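Local coordinates for uncharacterized protein cvnB5 (Streptomyces avermitilis, PDB 3LEQ) that is of unknown function but carries the Roadblock/LC7 fold, as do regulators of small GTPases, and may have a similar regulatory role, at residues T10-V13 against D14-A17; V105-Q108 against M109-V113. All coordinates share one frame; numbering follows the deposited sequence.

Overall arrangement
The two contacts are short-range ones, each formed around one helix of the Roadblock/LC7 structure. Interaction 1 spans the C-terminal end of helix 4-15 and the first residues beyond it. Interaction 2 lies inside helix 102-115 and is helical throughout. Their centres are about 11 Å apart, and the two helices pack side by side. Leu12 meets Gln108, while Arg15 probably bonds to Gln108. Both contacts have a buried apolar side and an exposed side. On the exposed side, interaction 1 has charged residues and interaction 2 has a tyrosine ring with a selenomethionine over one face. Interaction 2 also packs on the sheet, through Val105 and Met109.

Interaction 1: T10-V13 against D14-A17; sequences TGLV and DRVA
The Arg15 guanidinium is a flat group that lies obliquely to the backbone of Gly11 and Leu12. NH2 of Arg15 comes to 3.4 Å from CA of Leu12. NE of Arg15 is 3.2 Å from O of Gly11. With chi1 at -63°, CG of Arg15 sits beside its backbone N and 3.3 Å from Gly11 O. The bend at chi3 (-63°) then turns NE and the guanidinium back over Gly11 and Leu12. NH1 reaches across to Gln108 OE1 of helix 102-115. The Asp14 carboxylate is flat too, and its OD1 lies 3.6 Å from Thr10 O. The Arg15 and Leu12 side chains cross at about a right angle. On the buried side, CD1 of Leu12 packs against CG2 of Val16 at 3.9 Å. Three backbone bonds tie the turn together. Asp14 N bonds to Thr10 O at 2.9 Å, and Arg15 N bonds to Gly11 O. The last, from Val16 N to Leu12 O at 3.0 Å, has the least straight N-H...O angle, 147°. Val16 is also the first residue to leave helical backbone angles. The arrangement is the C-terminal end of an alpha helix, here the first of the Roadblock/LC7 domain, leading into strand 19-26.

Interaction 2: V105-Q108 against M109-V113; sequences VAYQ and MNMLV
Val105 and Met109, a selenomethionine, make the buried side of this helical stretch, packed against the sheet. CG1 of Val105 touches SE of Met109 at 3.8 Å. Chi1 of Met109 (-63°) sets its CG beside the backbone N, 3.2 Å from Val105 O. The chain is extended at chi2, and a bend at chi3 directs CE. Val105 meets Thr96 and Ile82 of the sheet, and Met109 meets Leu92, Val94, Ile82 and Thr84. The other side faces solvent, with Tyr107 and Met111 both exposed. This pair is itself in close contact, with CZ of Tyr107 3.5 Å from CG of Met111. Met111 is a selenomethionine too. Its CG sits over one face of the Tyr107 ring, 3.7 Å from the ring centroid, in a CH-pi contact displaced toward the rim. SE of Met111 lies obliquely, 4.5 Å from the same centroid, as a Met-aromatic contact. Chi1 of 168° puts the Tyr107 ring beside its own carbonyl carbon, where it leans out and toward Met111, one turn on. Four backbone bonds join the turns. Met109 N to Val105 O is 2.9 Å and nearly straight at 167°. Asn110 N to Ala106 O, Met111 N to Tyr107 O and Leu112 N to Gln108 O repeat the i to i+4 pattern. This is a regular amphipathic alpha helix, the C-terminal one modelled in this Roadblock/LC7 structure, packed by one side on its antiparallel sheet.

Interaction 1: T10-V13 against D14-A17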
loop_
_atom_site.group_PDB
_atom_site.type_symbol
_atom_site.label_atom_id
_atom_site.label_comp_id
_atom_site.label_asym_id
_atom_site.label_seq_id
_atom_site.Cartn_x
_atom_site.Cartn_y
_atom_site.Cartn_z
ATOM N N THR A 10 -7.896 -5.951 0.363
ATOM C CA THR A 10 -7.982 -6.999 1.389
ATOM C C THR A 10 -7.517 -8.329 0.780
ATOM O O THR A 10 -6.823 -9.113 1.429
ATOM C CB THR A 10 -9.409 -7.097 1.982
ATOM O OG1 THR A 10 -9.838 -5.792 2.368
ATOM C CG2 THR A 10 -9.462 -8.040 3.217
ATOM N N GLY A 11 -7.872 -8.536 -0.485
ATOM C CA GLY A 11 -7.486 -9.722 -1.251
ATOM C C GLY A 11 -5.982 -9.830 -1.420
ATOM O O GLY A 11 -5.412 -10.903 -1.221
ATOM N N LEU A 12 -5.337 -8.715 -1.766
ATOM C CA LEU A 12 -3.869 -8.672 -1.826
ATOM C C LEU A 12 -3.253 -9.103 -0.487
ATOM O O LEU A 12 -2.354 -9.938 -0.451
ATOM C CB LEU A 12 -3.382 -7.268 -2.186
ATOM C CG LEU A 12 -1.872 -7.036 -2.137
ATOM C CD1 LEU A 12 -1.203 -7.704 -3.333
ATOM C CD2 LEU A 12 -1.541 -5.541 -2.093
ATOM N N VAL A 13 -3.738 -8.518 0.604
ATOM C CA VAL A 13 -3.190 -8.813 1.939
ATOM C C VAL A 13 -3.406 -10.292 2.308
ATOM O O VAL A 13 -2.510 -10.943 2.876
ATOM C CB VAL A 13 -3.813 -7.897 3.023
ATOM C CG1 VAL A 13 -3.494 -8.411 4.441
ATOM C CG2 VAL A 13 -3.360 -6.467 2.845
ATOM N N ASP A 14 -4.583 -10.816 1.972
ATOM C CA ASP A 14 -4.940 -12.205 2.286
ATOM C C ASP A 14 -4.120 -13.235 1.507
ATOM O O ASP A 14 -3.653 -14.213 2.081
ATOM C CB ASP A 14 -6.451 -12.444 2.101
ATOM C CG ASP A 14 -7.266 -12.070 3.352
ATOM O OD1 ASP A 14 -6.733 -11.337 4.225
ATOM O OD2 ASP A 14 -8.440 -12.506 3.469
ATOM N N ARG A 15 -3.944 -13.008 0.210
ATOM C CA ARG A 15 -3.244 -13.967 -0.655
ATOM C C ARG A 15 -1.730 -13.900 -0.491
ATOM O O ARG A 15 -1.052 -14.926 -0.623
ATOM C CB ARG A 15 -3.576 -13.716 -2.128
ATOM C CG ARG A 15 -5.035 -13.894 -2.504
ATOM C CD ARG A 15 -5.276 -13.447 -3.953
ATOM N NE ARG A 15 -5.009 -12.021 -4.179
ATOM C CZ ARG A 15 -3.903 -11.512 -4.738
ATOM N NH1 ARG A 15 -2.909 -12.287 -5.158
ATOM N NH2 ARG A 15 -3.794 -10.207 -4.889
ATOM N N VAL A 16 -1.200 -12.705 -0.221
ATOM C CA VAL A 16 0.252 -12.508 -0.226
ATOM C C VAL A 16 0.870 -12.500 1.186
ATOM O O VAL A 16 0.776 -11.513 1.917
ATOM C CB VAL A 16 0.661 -11.260 -1.042
ATOM C CG1 VAL A 16 2.190 -11.179 -1.190
ATOM C CG2 VAL A 16 -0.003 -11.282 -2.408
ATOM N N ALA A 17 1.492 -13.620 1.554
ATOM C CA ALA A 17 2.136 -13.777 2.866
ATOM C C ALA A 17 3.052 -12.587 3.206
ATOM O O ALA A 17 3.136 -12.164 4.368
ATOM C CB ALA A 17 2.915 -15.097 2.929
#

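Interaction 2: V105-Q108 against M109-V113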
loop_
_atom_site.group_PDB
_atom_site.type_symbol
_atom_site.label_atom_id
_atom_site.label_comp_id
_atom_site.label_asym_id
_atom_site.label_seq_id
_atom_site.Cartn_x
_atom_site.Cartn_y
_atom_site.Cartn_z
ATOM N N VAL A 105 6.580 -8.827 -4.111
ATOM C CA VAL A 105 5.633 -7.807 -3.695
ATOM C C VAL A 105 5.408 -6.794 -4.822
ATOM O O VAL A 105 4.263 -6.460 -5.119
ATOM C CB VAL A 105 6.090 -7.097 -2.417
ATOM C CG1 VAL A 105 5.114 -5.989 -2.073
ATOM C CG2 VAL A 105 6.158 -8.091 -1.254
ATOM N N ALA A 106 6.473 -6.307 -5.454
ATOM C CA ALA A 106 6.294 -5.336 -6.535
ATOM C C ALA A 106 5.458 -5.904 -7.685
ATOM O O ALA A 106 4.631 -5.194 -8.242
ATOM C CB ALA A 106 7.618 -4.802 -7.030
ATOM N N TYR A 107 5.676 -7.169 -8.036
ATOM C CA TYR A 107 4.875 -7.834 -9.063
ATOM C C TYR A 107 3.408 -7.890 -8.646
ATOM O O TYR A 107 2.517 -7.535 -9.408
ATOM C CB TYR A 107 5.414 -9.267 -9.327
ATOM C CG TYR A 107 4.457 -10.098 -10.156
ATOM C CD1 TYR A 107 4.420 -9.975 -11.544
ATOM C CD2 TYR A 107 3.551 -10.975 -9.543
ATOM C CE1 TYR A 107 3.520 -10.730 -12.305
ATOM C CE2 TYR A 107 2.638 -11.721 -10.294
ATOM C CZ TYR A 107 2.635 -11.597 -11.668
ATOM O OH TYR A 107 1.731 -12.345 -12.396
ATOM N N GLN A 108 3.147 -8.316 -7.422
ATOM C CA GLN A 108 1.760 -8.363 -6.915
ATOM C C GLN A 108 1.060 -6.991 -6.930
ATOM O O GLN A 108 -0.131 -6.886 -7.309
ATOM C CB GLN A 108 1.709 -8.965 -5.498
ATOM C CG GLN A 108 2.027 -10.457 -5.458
ATOM C CD GLN A 108 0.926 -11.316 -6.044
ATOM O OE1 GLN A 108 -0.201 -10.863 -6.259
ATOM N NE2 GLN A 108 1.243 -12.580 -6.286
HETATM N N MSE A 109 1.784 -5.947 -6.501
HETATM C CA MSE A 109 1.247 -4.586 -6.527
HETATM C C MSE A 109 0.971 -4.135 -7.961
HETATM O O MSE A 109 -0.056 -3.540 -8.232
HETATM C CB MSE A 109 2.213 -3.619 -5.850
HETATM C CG MSE A 109 2.430 -3.924 -4.387
HETATM SE SE MSE A 109 3.777 -2.772 -3.593
HETATM C CE MSE A 109 2.890 -1.037 -3.674
ATOM N N ASN A 110 1.896 -4.431 -8.869
ATOM C CA ASN A 110 1.738 -4.059 -10.282
ATOM C C ASN A 110 0.504 -4.754 -10.898
ATOM O O ASN A 110 -0.250 -4.137 -11.643
ATOM C CB ASN A 110 3.014 -4.391 -11.082
ATOM C CG ASN A 110 4.161 -3.388 -10.843
ATOM O OD1 ASN A 110 3.949 -2.260 -10.396
ATOM N ND2 ASN A 110 5.391 -3.813 -11.150
HETATM N N MSE A 111 0.286 -6.019 -10.537
HETATM C CA MSE A 111 -0.904 -6.762 -10.997
HETATM C C MSE A 111 -2.178 -6.166 -10.413
HETATM O O MSE A 111 -3.192 -6.083 -11.096
HETATM C CB MSE A 111 -0.803 -8.252 -10.647
HETATM C CG MSE A 111 0.331 -9.008 -11.369
HETATM SE SE MSE A 111 0.267 -8.840 -13.346
HETATM C CE MSE A 111 1.698 -7.504 -13.575
ATOM N N LEU A 112 -2.124 -5.738 -9.154
ATOM C CA LEU A 112 -3.272 -5.093 -8.502
ATOM C C LEU A 112 -3.658 -3.785 -9.215
ATOM O O LEU A 112 -4.830 -3.540 -9.486
ATOM C CB LEU A 112 -2.973 -4.831 -7.020
ATOM C CG LEU A 112 -4.078 -4.145 -6.203
ATOM C CD1 LEU A 112 -5.377 -4.923 -6.282
ATOM C CD2 LEU A 112 -3.662 -3.908 -4.757
ATOM N N VAL A 113 -2.660 -2.937 -9.496
ATOM C CA VAL A 113 -2.896 -1.650 -10.170
ATOM C C VAL A 113 -3.519 -1.882 -11.556
ATOM O O VAL A 113 -4.359 -1.119 -12.010
ATOM C CB VAL A 113 -1.588 -0.798 -10.260
ATOM C CG1 VAL A 113 -1.746 0.414 -11.204
ATOM C CG2 VAL A 113 -1.153 -0.337 -8.852
#